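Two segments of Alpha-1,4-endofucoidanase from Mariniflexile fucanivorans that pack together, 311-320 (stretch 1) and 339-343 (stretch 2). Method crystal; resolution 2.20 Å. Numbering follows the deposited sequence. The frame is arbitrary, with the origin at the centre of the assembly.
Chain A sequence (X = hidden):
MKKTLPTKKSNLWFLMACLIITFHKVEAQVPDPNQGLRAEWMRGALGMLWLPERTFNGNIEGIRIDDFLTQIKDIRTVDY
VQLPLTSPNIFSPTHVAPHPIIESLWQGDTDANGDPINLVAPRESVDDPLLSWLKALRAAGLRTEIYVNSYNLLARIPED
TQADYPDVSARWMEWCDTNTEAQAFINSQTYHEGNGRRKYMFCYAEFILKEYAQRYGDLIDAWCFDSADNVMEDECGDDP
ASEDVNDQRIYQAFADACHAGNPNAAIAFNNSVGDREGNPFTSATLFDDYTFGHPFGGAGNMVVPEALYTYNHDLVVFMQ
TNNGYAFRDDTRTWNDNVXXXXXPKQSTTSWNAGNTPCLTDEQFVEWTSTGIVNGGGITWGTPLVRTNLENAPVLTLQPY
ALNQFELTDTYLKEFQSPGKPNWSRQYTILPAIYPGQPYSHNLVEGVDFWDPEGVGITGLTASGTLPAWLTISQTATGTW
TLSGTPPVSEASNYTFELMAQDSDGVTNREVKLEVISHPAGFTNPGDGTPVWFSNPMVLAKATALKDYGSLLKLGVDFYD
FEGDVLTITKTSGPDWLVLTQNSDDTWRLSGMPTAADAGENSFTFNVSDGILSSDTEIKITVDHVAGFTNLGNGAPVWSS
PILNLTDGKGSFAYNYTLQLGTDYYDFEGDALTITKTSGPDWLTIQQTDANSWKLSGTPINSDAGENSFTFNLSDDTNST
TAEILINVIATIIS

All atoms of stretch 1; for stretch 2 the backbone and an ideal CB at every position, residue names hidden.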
ATOM      1  N   TYR A 311       6.461 -27.033  16.032  1.00 21.49           N
ATOM      2  CA  TYR A 311       5.868 -27.280  14.725  1.00 21.41           C
ATOM      3  C   TYR A 311       6.452 -26.322  13.690  1.00 20.43           C
ATOM      4  O   TYR A 311       6.785 -26.728  12.578  1.00 20.20           O
ATOM      5  CB  TYR A 311       4.342 -27.132  14.751  1.00 23.21           C
ATOM      6  CG  TYR A 311       3.581 -28.019  15.709  1.00 24.03           C
ATOM      7  CD1 TYR A 311       4.092 -29.233  16.137  1.00 24.16           C
ATOM      8  CD2 TYR A 311       2.323 -27.648  16.166  1.00 25.36           C
ATOM      9  CE1 TYR A 311       3.393 -30.036  17.023  1.00 25.73           C
ATOM     10  CE2 TYR A 311       1.604 -28.443  17.043  1.00 26.71           C
ATOM     11  CZ  TYR A 311       2.140 -29.647  17.466  1.00 26.67           C
ATOM     12  OH  TYR A 311       1.450 -30.434  18.340  1.00 28.61           O
ATOM     13  N   ASN A 312       6.554 -25.044  14.060  1.00 20.06           N
ATOM     14  CA  ASN A 312       6.977 -24.017  13.123  1.00 20.87           C
ATOM     15  C   ASN A 312       8.486 -24.071  12.891  1.00 21.81           C
ATOM     16  O   ASN A 312       8.933 -23.805  11.774  1.00 22.22           O
ATOM     17  CB  ASN A 312       6.455 -22.633  13.516  1.00 20.15           C
ATOM     18  CG  ASN A 312       4.973 -22.516  13.227  1.00 21.26           C
ATOM     19  OD1 ASN A 312       4.529 -22.866  12.132  1.00 21.20           O
ATOM     20  ND2 ASN A 312       4.202 -22.064  14.205  1.00 20.43           N
ATOM     21  N   HIS A 313       9.256 -24.400  13.940  1.00 21.38           N
ATOM     22  CA  HIS A 313      10.701 -24.493  13.797  1.00 22.41           C
ATOM     23  C   HIS A 313      11.073 -25.731  12.982  1.00 23.36           C
ATOM     24  O   HIS A 313      12.022 -25.687  12.204  1.00 24.73           O
ATOM     25  CB  HIS A 313      11.451 -24.432  15.141  1.00 22.54           C
ATOM     26  CG  HIS A 313      12.923 -24.325  14.914  1.00 24.07           C
ATOM     27  ND1 HIS A 313      13.768 -25.422  14.967  1.00 24.26           N
ATOM     28  CD2 HIS A 313      13.689 -23.275  14.535  1.00 22.76           C
ATOM     29  CE1 HIS A 313      14.997 -25.044  14.680  1.00 24.58           C
ATOM     30  NE2 HIS A 313      14.968 -23.733  14.397  1.00 24.53           N
ATOM     31  N   ASP A 314      10.311 -26.824  13.148  1.00 23.51           N
ATOM     32  CA  ASP A 314      10.488 -28.019  12.328  1.00 23.36           C
ATOM     33  C   ASP A 314      10.189 -27.726  10.860  1.00 22.72           C
ATOM     34  O   ASP A 314      10.743 -28.381   9.982  1.00 22.62           O
ATOM     35  CB  ASP A 314       9.653 -29.208  12.825  1.00 23.49           C
ATOM     36  CG  ASP A 314      10.193 -29.796  14.119  1.00 24.04           C
ATOM     37  OD1 ASP A 314      11.341 -29.450  14.478  1.00 23.23           O
ATOM     38  OD2 ASP A 314       9.457 -30.577  14.765  1.00 23.44           O
ATOM     39  N   LEU A 315       9.294 -26.764  10.599  1.00 21.82           N
ATOM     40  CA  LEU A 315       9.001 -26.371   9.228  1.00 22.08           C
ATOM     41  C   LEU A 315      10.252 -25.744   8.611  1.00 22.44           C
ATOM     42  O   LEU A 315      10.595 -26.011   7.463  1.00 23.89           O
ATOM     43  CB  LEU A 315       7.811 -25.402   9.213  1.00 20.84           C
ATOM     44  CG  LEU A 315       7.310 -24.947   7.836  1.00 20.98           C
ATOM     45  CD1 LEU A 315       5.856 -24.498   7.922  1.00 19.81           C
ATOM     46  CD2 LEU A 315       8.162 -23.811   7.284  1.00 19.54           C
ATOM     47  N   VAL A 316      10.927 -24.901   9.390  1.00 21.86           N
ATOM     48  CA  VAL A 316      12.109 -24.207   8.917  1.00 23.89           C
ATOM     49  C   VAL A 316      13.250 -25.211   8.728  1.00 25.11           C
ATOM     50  O   VAL A 316      13.972 -25.145   7.734  1.00 23.50           O
ATOM     51  CB  VAL A 316      12.425 -23.037   9.870  1.00 25.49           C
ATOM     52  CG1 VAL A 316      13.831 -23.025  10.419  1.00 24.94           C
ATOM     53  CG2 VAL A 316      12.017 -21.690   9.303  1.00 24.64           C
ATOM     54  N   VAL A 317      13.368 -26.182   9.650  1.00 24.49           N
ATOM     55  CA  VAL A 317      14.377 -27.224   9.533  1.00 24.82           C
ATOM     56  C   VAL A 317      14.087 -28.065   8.290  1.00 25.62           C
ATOM     57  O   VAL A 317      15.014 -28.419   7.567  1.00 25.13           O
ATOM     58  CB  VAL A 317      14.492 -28.071  10.820  1.00 25.33           C
ATOM     59  CG1 VAL A 317      15.378 -29.294  10.624  1.00 24.10           C
ATOM     60  CG2 VAL A 317      15.008 -27.235  11.974  1.00 22.99           C
ATOM     61  N   PHE A 318      12.800 -28.338   8.028  1.00 25.13           N
ATOM     62  CA  PHE A 318      12.384 -29.064   6.831  1.00 25.02           C
ATOM     63  C   PHE A 318      12.923 -28.397   5.563  1.00 27.01           C
ATOM     64  O   PHE A 318      13.289 -29.080   4.606  1.00 26.19           O
ATOM     65  CB  PHE A 318      10.858 -29.177   6.750  1.00 23.76           C
ATOM     66  CG  PHE A 318      10.346 -30.060   5.635  1.00 23.16           C
ATOM     67  CD1 PHE A 318      10.164 -31.423   5.829  1.00 23.61           C
ATOM     68  CD2 PHE A 318      10.048 -29.535   4.388  1.00 22.22           C
ATOM     69  CE1 PHE A 318       9.699 -32.240   4.808  1.00 24.13           C
ATOM     70  CE2 PHE A 318       9.589 -30.351   3.361  1.00 23.54           C
ATOM     71  CZ  PHE A 318       9.412 -31.700   3.571  1.00 24.36           C
ATOM     72  N   MET A 319      12.922 -27.056   5.549  1.00 26.91           N
ATOM     73  CA  MET A 319      13.378 -26.286   4.403  1.00 27.34           C
ATOM     74  C   MET A 319      14.882 -26.484   4.231  1.00 26.73           C
ATOM     75  O   MET A 319      15.366 -26.634   3.114  1.00 27.32           O
ATOM     76  CB  MET A 319      13.059 -24.796   4.577  1.00 27.61           C
ATOM     77  CG  MET A 319      11.587 -24.470   4.376  1.00 29.60           C
ATOM     78  SD  MET A 319      11.131 -22.776   4.839  1.00 33.50           S
ATOM     79  CE  MET A 319      12.094 -21.819   3.675  1.00 29.75           C
ATOM     80  N   GLN A 320      15.604 -26.530   5.352  1.00 27.08           N
ATOM     81  CA  GLN A 320      17.037 -26.778   5.335  1.00 27.10           C
ATOM     82  C   GLN A 320      17.345 -28.196   4.847  1.00 28.68           C
ATOM     83  O   GLN A 320      18.186 -28.374   3.966  1.00 26.86           O
ATOM     84  CB  GLN A 320      17.611 -26.512   6.723  1.00 26.35           C
ATOM     85  CG  GLN A 320      19.089 -26.845   6.860  1.00 25.60           C
ATOM     86  CD  GLN A 320      19.515 -26.577   8.280  1.00 26.85           C
ATOM     87  OE1 GLN A 320      20.206 -25.593   8.557  1.00 26.66           O
ATOM     88  NE2 GLN A 320      19.064 -27.427   9.195  1.00 24.02           N
ATOM     89  N   UNK A 339       9.455 -24.531  -4.852  1.00 30.75           N
ATOM     90  CA  UNK A 339      10.386 -24.021  -3.859  1.00 29.78           C
ATOM     91  C   UNK A 339       9.716 -23.982  -2.483  1.00 28.01           C
ATOM     92  O   UNK A 339       8.560 -23.587  -2.345  1.00 26.77           O
ATOM     93  CB  UNK A 339      10.886 -22.631  -4.256  1.00 29.78           C
ATOM     94  N   UNK A 340      10.459 -24.417  -1.463  1.00 26.05           N
ATOM     95  CA  UNK A 340       9.967 -24.363  -0.098  1.00 25.29           C
ATOM     96  C   UNK A 340      10.006 -22.912   0.374  1.00 24.73           C
ATOM     97  O   UNK A 340      11.046 -22.266   0.295  1.00 24.36           O
ATOM     98  CB  UNK A 340      10.790 -25.266   0.822  1.00 25.29           C
ATOM     99  N   UNK A 341       8.863 -22.410   0.853  1.00 24.90           N
ATOM    100  CA  UNK A 341       8.780 -21.029   1.295  1.00 25.47           C
ATOM    101  C   UNK A 341       7.886 -20.924   2.528  1.00 25.22           C
ATOM    102  O   UNK A 341       6.899 -21.644   2.651  1.00 26.51           O
ATOM    103  CB  UNK A 341       8.254 -20.135   0.170  1.00 25.47           C
ATOM    104  N   UNK A 342       8.233 -19.994   3.421  1.00 24.48           N
ATOM    105  CA  UNK A 342       7.581 -19.857   4.715  1.00 22.65           C
ATOM    106  C   UNK A 342       7.060 -18.426   4.840  1.00 22.37           C
ATOM    107  O   UNK A 342       7.750 -17.497   4.419  1.00 21.56           O
ATOM    108  CB  UNK A 342       8.539 -20.199   5.858  1.00 22.65           C
ATOM    109  N   UNK A 343       5.845 -18.272   5.408  1.00 20.79           N
ATOM    110  CA  UNK A 343       5.238 -16.969   5.664  1.00 20.60           C
ATOM    111  C   UNK A 343       4.970 -16.770   7.157  1.00 20.56           C
ATOM    112  O   UNK A 343       3.820 -16.657   7.576  1.00 20.12           O
ATOM    113  CB  UNK A 343       3.937 -16.825   4.871  1.00 20.60           C
TER

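Stretch 1 is a helix throughout and presents Asn 312, Leu 315, Val 316 and Met 319 to stretch 2. No charged group faces this contact, and no hydrogen bond crosses it.

Position 339 has phi/psi of -91/137, an extended conformation. Nothing of stretch 1 lies within 5.5 Å of its ideal CB, so the helix sets no preference here and many side chains would do. The deposited residue is Val 339, with chi1 in the t well.

Position 340 is again extended, at -74/126, but its CA-to-CB bond points toward the helix. This is where the two backbones come close: the CA of 340 is 6.0 Å from the CA of Met 319. The ideal CB is already 3.7 Å from CG of Met 319, which is van der Waals distance. A small side chain suits such a place, Ala or Ser; Gly would fit but leave the contact unmade. Ala gains an apolar contact without asking for a polar partner. A larger side chain would have to turn aside from the methionine. The deposited residue is Ala 340. Its CB lies 3.8 Å from CG of Met 319. The methionine also reaches along the backbone, with its CE 3.6 Å from O of Ala 340.

Position 341 has phi/psi of -143/146, typical of a strand. Its CA-to-CB bond points away from the helix, and the nearest atom to the ideal CB is CE of Met 319, at 5.5 Å. Stretch 1 therefore says little about the side chain, and polar or apolar residues would both fit. The deposited residue is His 341. Its ring nitrogens are hydrogen-bonded elsewhere in the structure. Its contact with the helix is through the backbone, CA lying 4.2 Å from CE of Met 319.

Position 342 is the main one. In the strand alternation its CA-to-CB bond turns back toward the helix. The ideal CB is 3.8 Å from SD of Met 319, 3.9 Å from CD2 of Leu 315 and 5.1 Å from CG2 of Val 316. These surroundings are apolar, and beyond them lies Asn 312, one turn back along the helix. A sizeable apolar side chain is expected: Leu, Ile, Met or Phe. The deposited residue is Phe 342, with chi1 in the t well. Its ring runs along the helix toward Asn 312. CD2 of Leu 315 sits over one face, 3.6 Å from the ring centroid and 21° off the normal, a CH-pi contact. CG2 of Val 316 packs 3.6 Å from CD2 of Phe 342. SD of Met 319 lies 3.7 Å from CB of Phe 342. At the far end, CZ of Phe 342 comes within 4.2 Å of O of Asn 312.

Position 343, at -120/68, has nothing of stretch 1 within 5.5 Å of its ideal CB. Many residues would suit. The deposited residue is Phe 343, which does not touch the helix.

Stretch 2 (339-343) VAHFF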
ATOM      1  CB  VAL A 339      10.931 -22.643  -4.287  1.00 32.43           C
ATOM      2  CG1 VAL A 339      11.677 -21.937  -3.157  1.00 30.58           C
ATOM      3  CG2 VAL A 339      11.813 -22.766  -5.529  1.00 32.88           C
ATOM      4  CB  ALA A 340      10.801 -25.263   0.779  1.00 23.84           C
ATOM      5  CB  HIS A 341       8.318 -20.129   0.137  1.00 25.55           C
ATOM      6  CG  HIS A 341       7.712 -18.838   0.573  1.00 23.50           C
ATOM      7  ND1 HIS A 341       6.374 -18.726   0.914  1.00 23.16           N
ATOM      8  CD2 HIS A 341       8.247 -17.611   0.728  1.00 23.07           C
ATOM      9  CE1 HIS A 341       6.113 -17.481   1.257  1.00 22.29           C
ATOM     10  NE2 HIS A 341       7.243 -16.775   1.141  1.00 23.18           N
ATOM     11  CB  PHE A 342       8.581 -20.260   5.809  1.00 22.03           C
ATOM     12  CG  PHE A 342       8.065 -20.347   7.228  1.00 22.60           C
ATOM     13  CD1 PHE A 342       6.744 -20.667   7.504  1.00 22.74           C
ATOM     14  CD2 PHE A 342       8.926 -20.157   8.299  1.00 22.83           C
ATOM     15  CE1 PHE A 342       6.289 -20.761   8.814  1.00 22.68           C
ATOM     16  CE2 PHE A 342       8.478 -20.262   9.608  1.00 22.34           C
ATOM     17  CZ  PHE A 342       7.162 -20.573   9.865  1.00 22.53           C
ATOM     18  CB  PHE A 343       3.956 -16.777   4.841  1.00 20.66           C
ATOM     19  CG  PHE A 343       3.434 -15.361   4.748  1.00 20.99           C
ATOM     20  CD1 PHE A 343       4.149 -14.287   5.266  1.00 21.07           C
ATOM     21  CD2 PHE A 343       2.231 -15.095   4.112  1.00 21.06           C
ATOM     22  CE1 PHE A 343       3.672 -12.988   5.157  1.00 21.86           C
ATOM     23  CE2 PHE A 343       1.761 -13.795   3.985  1.00 21.39           C
ATOM     24  CZ  PHE A 343       2.473 -12.743   4.518  1.00 21.41           C
TER
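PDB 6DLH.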